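Local coordinates for cellulosome protein dockerin type I (Clostridium thermocellum, PDB 2WZ8), which probably binds carbohydrate through a family 35 carbohydrate-binding module belonging to a dockerin-bearing protein of the cellulosome, at residues L49-V54 with D142-A147; D85-I90 with G95-H100. All coordinates share one frame; numbering follows the deposited sequence.

Contact 1 (L49-V54 with D142-A147); sequences LQFNNV and DKIAIA. With CA (calcium ion), chain B.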
loop_
_atom_site.group_PDB
_atom_site.type_symbol
_atom_site.label_atom_id
_atom_site.label_comp_id
_atom_site.label_asym_id
_atom_site.label_seq_id
_atom_site.Cartn_x
_atom_site.Cartn_y
_atom_site.Cartn_z
ATOM N N LEU A 49 -1.133 -7.089 -1.928
ATOM C CA LEU A 49 -2.253 -6.216 -2.222
ATOM C C LEU A 49 -1.967 -5.541 -3.549
ATOM O O LEU A 49 -0.951 -4.866 -3.683
ATOM C CB LEU A 49 -2.378 -5.126 -1.145
ATOM C CG LEU A 49 -3.312 -3.940 -1.380
ATOM C CD1 LEU A 49 -4.752 -4.367 -1.704
ATOM C CD2 LEU A 49 -3.236 -2.902 -0.230
ATOM N N GLN A 50 -2.842 -5.737 -4.504
ATOM C CA GLN A 50 -2.746 -5.032 -5.770
ATOM C C GLN A 50 -3.922 -4.154 -6.046
ATOM O O GLN A 50 -5.042 -4.609 -6.130
ATOM C CB GLN A 50 -2.549 -6.021 -6.918
ATOM C CG GLN A 50 -2.403 -5.360 -8.273
ATOM C CD GLN A 50 -1.971 -6.330 -9.322
ATOM O OE1 GLN A 50 -0.864 -6.894 -9.230
ATOM N NE2 GLN A 50 -2.823 -6.555 -10.323
ATOM N N PHE A 51 -3.612 -2.876 -6.264
ATOM C CA PHE A 51 -4.567 -1.882 -6.737
ATOM C C PHE A 51 -4.631 -2.028 -8.229
ATOM O O PHE A 51 -3.630 -1.934 -8.931
ATOM C CB PHE A 51 -4.111 -0.446 -6.399
ATOM C CG PHE A 51 -4.146 -0.120 -4.930
ATOM C CD1 PHE A 51 -5.263 0.544 -4.384
ATOM C CD2 PHE A 51 -3.125 -0.488 -4.093
ATOM C CE1 PHE A 51 -5.321 0.873 -3.048
ATOM C CE2 PHE A 51 -3.169 -0.189 -2.760
ATOM C CZ PHE A 51 -4.293 0.513 -2.214
ATOM N N ASN A 52 -5.834 -2.278 -8.676
ATOM C CA ASN A 52 -6.141 -2.395 -10.040
ATOM C C ASN A 52 -6.801 -1.061 -10.471
ATOM O O ASN A 52 -7.607 -0.426 -9.758
ATOM C CB ASN A 52 -7.072 -3.596 -10.315
ATOM C CG ASN A 52 -6.454 -4.910 -9.932
ATOM O OD1 ASN A 52 -5.293 -5.185 -10.310
ATOM N ND2 ASN A 52 -7.222 -5.771 -9.198
ATOM N N ASN A 53 -6.505 -0.735 -11.683
ATOM C CA ASN A 53 -7.153 0.349 -12.399
ATOM C C ASN A 53 -6.974 1.682 -11.724
ATOM O O ASN A 53 -7.905 2.465 -11.517
ATOM C CB ASN A 53 -8.627 0.022 -12.645
ATOM C CG ASN A 53 -8.789 -1.260 -13.436
ATOM O OD1 ASN A 53 -9.501 -2.203 -12.994
ATOM N ND2 ASN A 53 -8.104 -1.355 -14.546
ATOM N N VAL A 54 -5.725 1.956 -11.434
ATOM C CA VAL A 54 -5.315 3.298 -11.012
ATOM C C VAL A 54 -5.153 4.124 -12.284
ATOM O O VAL A 54 -4.256 3.925 -13.087
ATOM C CB VAL A 54 -4.026 3.234 -10.183
ATOM C CG1 VAL A 54 -3.490 4.655 -9.850
ATOM C CG2 VAL A 54 -4.263 2.374 -8.925
ATOM N N ASP A 142 -4.277 1.465 4.398
ATOM C CA ASP A 142 -5.656 1.985 4.493
ATOM C C ASP A 142 -6.223 2.397 3.121
ATOM O O ASP A 142 -7.324 2.000 2.696
ATOM C CB ASP A 142 -5.671 3.143 5.490
ATOM C CG ASP A 142 -7.045 3.716 5.749
ATOM O OD1 ASP A 142 -8.058 3.144 5.273
ATOM O OD2 ASP A 142 -7.103 4.705 6.517
ATOM N N LYS A 143 -5.457 3.232 2.449
ATOM C CA LYS A 143 -5.802 3.792 1.136
ATOM C C LYS A 143 -4.558 4.422 0.518
ATOM O O LYS A 143 -3.554 4.608 1.182
ATOM C CB LYS A 143 -6.924 4.842 1.238
ATOM C CG LYS A 143 -6.602 6.009 2.094
ATOM C CD LYS A 143 -7.618 7.135 1.931
ATOM C CE LYS A 143 -7.424 8.253 2.918
ATOM N NZ LYS A 143 -8.327 9.440 2.693
ATOM N N ILE A 144 -4.664 4.724 -0.766
ATOM C CA ILE A 144 -3.700 5.549 -1.491
ATOM C C ILE A 144 -4.411 6.674 -2.226
ATOM O O ILE A 144 -5.606 6.604 -2.513
ATOM C CB ILE A 144 -2.831 4.704 -2.467
ATOM C CG1 ILE A 144 -3.627 4.203 -3.666
ATOM C CG2 ILE A 144 -2.079 3.542 -1.750
ATOM C CD1 ILE A 144 -2.786 3.498 -4.699
ATOM N N ALA A 145 -3.656 7.729 -2.493
ATOM C CA ALA A 145 -4.099 8.816 -3.331
ATOM C C ALA A 145 -3.044 9.153 -4.335
ATOM O O ALA A 145 -1.859 9.080 -4.025
ATOM C CB ALA A 145 -4.446 10.042 -2.478
ATOM N N ILE A 146 -3.474 9.503 -5.531
ATOM C CA ILE A 146 -2.541 9.863 -6.592
ATOM C C ILE A 146 -2.701 11.335 -6.881
ATOM O O ILE A 146 -3.809 11.808 -7.153
ATOM C CB ILE A 146 -2.834 9.066 -7.886
ATOM C CG1 ILE A 146 -2.727 7.564 -7.623
ATOM C CG2 ILE A 146 -1.904 9.478 -9.046
ATOM C CD1 ILE A 146 -1.325 7.074 -7.319
ATOM N N ALA A 147 -1.596 12.056 -6.794
ATOM C CA ALA A 147 -1.554 13.491 -7.085
ATOM C C ALA A 147 -0.548 13.798 -8.204
ATOM O O ALA A 147 0.567 13.254 -8.229
ATOM C CB ALA A 147 -1.183 14.177 -5.804
HETATM CA CA CA B . -9.536 2.060 3.971
#
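F51 and I144 reach toward each other from opposite directions in the apolar interior, the isoleucine covering one face of the phenyl ring. The main interaction is a CH-pi contact: I144 CD1 stands 3.8 Å from the centroid of the F51 ring, only 8° from its normal. CG1 and CG2 of I144 lie nearer the far rim, with CG1 3.8 Å from F51 CE1 and CG2 3.8 Å from F51 CZ. I144 takes the crowded chi1 position (71°), with CG1 between its own backbone N and carbonyl carbon, and its extended chain then carries CD1 inward over the ring.

Farther along, the two strands meet through aliphatic carbons alone. V54 CG1 comes within 3.7 Å of I146 CG1, the two side chains crossing obliquely. Y11 touches both F51 and V54, while M64 and F129, one from each sheet, also touch I144.

Polar interactions lie away from this apolar seam. Within 49-54, Q50 NE2 donates a nearly straight hydrogen bond of 2.8 Å to N52 OD1, in the carbonyl plane. D142, whose side chain sets off away from 49-54, binds calcium twice, through its backbone O at 2.5 Å and OD1 at 2.2 Å. E12, E14, S33 and Q36 also contribute ligands. D142 and K143 together face Q67 in a classic beta bulge.

Strands 49-56 and 140-147 belong to different sheets, packed face to face with the F51 and I144 CA atoms 9.1 Å apart. Their side chains form part of the hydrophobic core of the beta-sandwich, as in related family 6 modules, with a calcium site at one end of 142-147.

Contact 2 (D85-I90 with G95-H100); sequences DRYCSI and GPEKGH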
loop_
_atom_site.group_PDB
_atom_site.type_symbol
_atom_site.label_atom_id
_atom_site.label_comp_id
_atom_site.label_asym_id
_atom_site.label_seq_id
_atom_site.Cartn_x
_atom_site.Cartn_y
_atom_site.Cartn_z
ATOM N N ASP A 85 10.794 0.399 11.561
ATOM C CA ASP A 85 10.218 0.645 10.260
ATOM C C ASP A 85 9.739 -0.703 9.740
ATOM O O ASP A 85 10.266 -1.760 10.098
ATOM C CB ASP A 85 11.262 1.220 9.302
ATOM C CG ASP A 85 11.608 2.689 9.546
ATOM O OD1 ASP A 85 11.089 3.353 10.465
ATOM O OD2 ASP A 85 12.441 3.193 8.736
ATOM N N ARG A 86 8.736 -0.663 8.881
ATOM C CA ARG A 86 8.313 -1.809 8.070
ATOM C C ARG A 86 8.611 -1.527 6.616
ATOM O O ARG A 86 8.283 -0.469 6.074
ATOM C CB ARG A 86 6.823 -2.089 8.250
ATOM C CG ARG A 86 6.512 -2.962 9.433
ATOM C CD ARG A 86 5.083 -3.428 9.503
ATOM N NE ARG A 86 4.914 -4.557 10.415
ATOM C CZ ARG A 86 3.862 -5.368 10.450
ATOM N NH1 ARG A 86 2.839 -5.173 9.637
ATOM N NH2 ARG A 86 3.827 -6.352 11.353
ATOM N N TYR A 87 9.237 -2.507 5.993
ATOM C CA TYR A 87 9.595 -2.419 4.567
ATOM C C TYR A 87 8.456 -2.905 3.704
ATOM O O TYR A 87 7.790 -3.864 4.011
ATOM C CB TYR A 87 10.840 -3.268 4.314
ATOM C CG TYR A 87 11.384 -3.235 2.894
ATOM C CD1 TYR A 87 12.246 -2.233 2.487
ATOM C CD2 TYR A 87 11.035 -4.200 1.980
ATOM C CE1 TYR A 87 12.762 -2.204 1.235
ATOM C CE2 TYR A 87 11.551 -4.167 0.673
ATOM C CZ TYR A 87 12.404 -3.159 0.318
ATOM O OH TYR A 87 12.931 -3.128 -0.956
ATOM N N CYS A 88 8.281 -2.238 2.588
ATOM C CA CYS A 88 7.411 -2.704 1.532
ATOM C C CYS A 88 8.017 -2.559 0.156
ATOM O O CYS A 88 8.639 -1.554 -0.128
ATOM C CB CYS A 88 6.068 -1.968 1.586
ATOM S SG CYS A 88 4.723 -2.708 0.665
ATOM N N SER A 89 7.783 -3.564 -0.683
ATOM C CA SER A 89 8.109 -3.515 -2.105
ATOM C C SER A 89 6.890 -2.983 -2.838
ATOM O O SER A 89 5.761 -3.408 -2.600
ATOM C CB SER A 89 8.412 -4.943 -2.646
ATOM O OG SER A 89 9.557 -5.506 -2.020
ATOM N N ILE A 90 7.128 -2.082 -3.778
ATOM C CA ILE A 90 6.046 -1.513 -4.620
ATOM C C ILE A 90 6.401 -1.744 -6.077
ATOM O O ILE A 90 7.456 -1.290 -6.543
ATOM C CB ILE A 90 5.897 0.002 -4.306
ATOM C CG1 ILE A 90 5.609 0.162 -2.776
ATOM C CG2 ILE A 90 4.878 0.657 -5.236
ATOM C CD1 ILE A 90 5.665 1.553 -2.227
ATOM N N GLY A 95 6.301 -3.922 -12.898
ATOM C CA GLY A 95 7.663 -3.450 -12.991
ATOM C C GLY A 95 8.522 -3.797 -11.800
ATOM O O GLY A 95 8.099 -4.485 -10.865
ATOM N N PRO A 96 9.793 -3.414 -11.864
ATOM C CA PRO A 96 10.729 -3.766 -10.824
ATOM C C PRO A 96 10.368 -3.125 -9.504
ATOM O O PRO A 96 9.815 -2.033 -9.487
ATOM C CB PRO A 96 12.063 -3.229 -11.361
ATOM C CG PRO A 96 11.711 -2.179 -12.268
ATOM C CD PRO A 96 10.377 -2.472 -12.853
ATOM N N GLU A 97 10.581 -3.833 -8.405
ATOM C CA GLU A 97 10.187 -3.273 -7.078
ATOM C C GLU A 97 11.007 -2.082 -6.699
ATOM O O GLU A 97 12.215 -1.996 -6.871
ATOM C CB GLU A 97 10.255 -4.294 -5.908
ATOM C CG GLU A 97 11.648 -4.808 -5.644
ATOM C CD GLU A 97 12.162 -5.167 -4.151
ATOM O OE1 GLU A 97 11.779 -4.635 -3.054
ATOM O OE2 GLU A 97 13.087 -6.022 -4.122
ATOM N N LYS A 98 10.286 -1.126 -6.178
ATOM C CA LYS A 98 10.862 -0.009 -5.470
ATOM C C LYS A 98 10.568 -0.204 -4.005
ATOM O O LYS A 98 9.415 -0.264 -3.597
ATOM C CB LYS A 98 10.233 1.286 -5.977
ATOM C CG LYS A 98 10.905 2.576 -5.525
ATOM C CD LYS A 98 10.073 3.788 -5.936
ATOM C CE LYS A 98 10.648 5.135 -5.423
ATOM N NZ LYS A 98 10.233 6.314 -6.294
ATOM N N GLY A 99 11.610 -0.325 -3.222
ATOM C CA GLY A 99 11.484 -0.525 -1.778
ATOM C C GLY A 99 11.224 0.788 -1.070
ATOM O O GLY A 99 11.782 1.831 -1.410
ATOM N N HIS A 100 10.389 0.726 -0.037
ATOM C CA HIS A 100 10.158 1.866 0.844
ATOM C C HIS A 100 10.102 1.434 2.295
ATOM O O HIS A 100 9.441 0.453 2.631
ATOM C CB HIS A 100 8.849 2.562 0.463
ATOM C CG HIS A 100 8.701 3.931 1.059
ATOM N ND1 HIS A 100 9.335 5.040 0.536
ATOM C CD2 HIS A 100 7.962 4.372 2.101
ATOM C CE1 HIS A 100 9.012 6.103 1.258
ATOM N NE2 HIS A 100 8.194 5.720 2.229
#
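Y87 and S89 both donate hydrogen bonds to a single oxygen, E97 OE1, reaching it from opposite faces of the carboxylate. The distance is 2.8 Å from Y87 OH to E97 OE1 and 2.6 Å from S89 OG to E97 OE1. Both donors lie above or below the carboxylate plane, and that plane stands nearly perpendicular (84°) to the tyrosine ring, whose edge meets OE1.

The ring arrives there because Y87 CG lies opposite the backbone N (chi1 -177°), which sends the side chain along the neighbouring strand and over G99. There Y87 OH approaches G99 CA to 3.1 Å, tight packing against a residue with no side chain.

Behind these groups, an antiparallel backbone ladder fixes the register. C88 and H100 form one hydrogen-bonded pair, and I90 and K98 the next, each joined by two N-H...O bonds. S89 faces G99 in the non-hydrogen-bonded position between them.

On the face of C88, I90, K98 and H100, two polar ends reach strand 112-120 of the other sheet: H100 NE2 is hydrogen-bonded to D114 OD2 and K98 NZ to D117 O. I90, K98 and H100 touch I116 of that strand. The hairpin's strand 86-92 adjoins 123-130, and 98-102 forms one edge of the sheet.

In the fold
From the N terminus, the chain first enters contact 1 along strand 49-56, then passes through 60-69 before forming the hairpin of contact 2. That hairpin closes a short loop, with four residues between its segments, and is nested wholly inside the much longer loop of 87 residues that closes when 142-147 meets 49-54 near the C terminus. Contacts 1 and 2 do not touch, the centres of contact 1 and contact 2 being about 15 Å apart. They differ in kind: contact 1 joins the two sheets of the sandwich across its interior, whereas contact 2 pairs neighbouring strands within one. Strand 123-130 lies between 49-56 and 86-92, so the 49-54 side of contact 1 and the hairpin of contact 2 share one sheet.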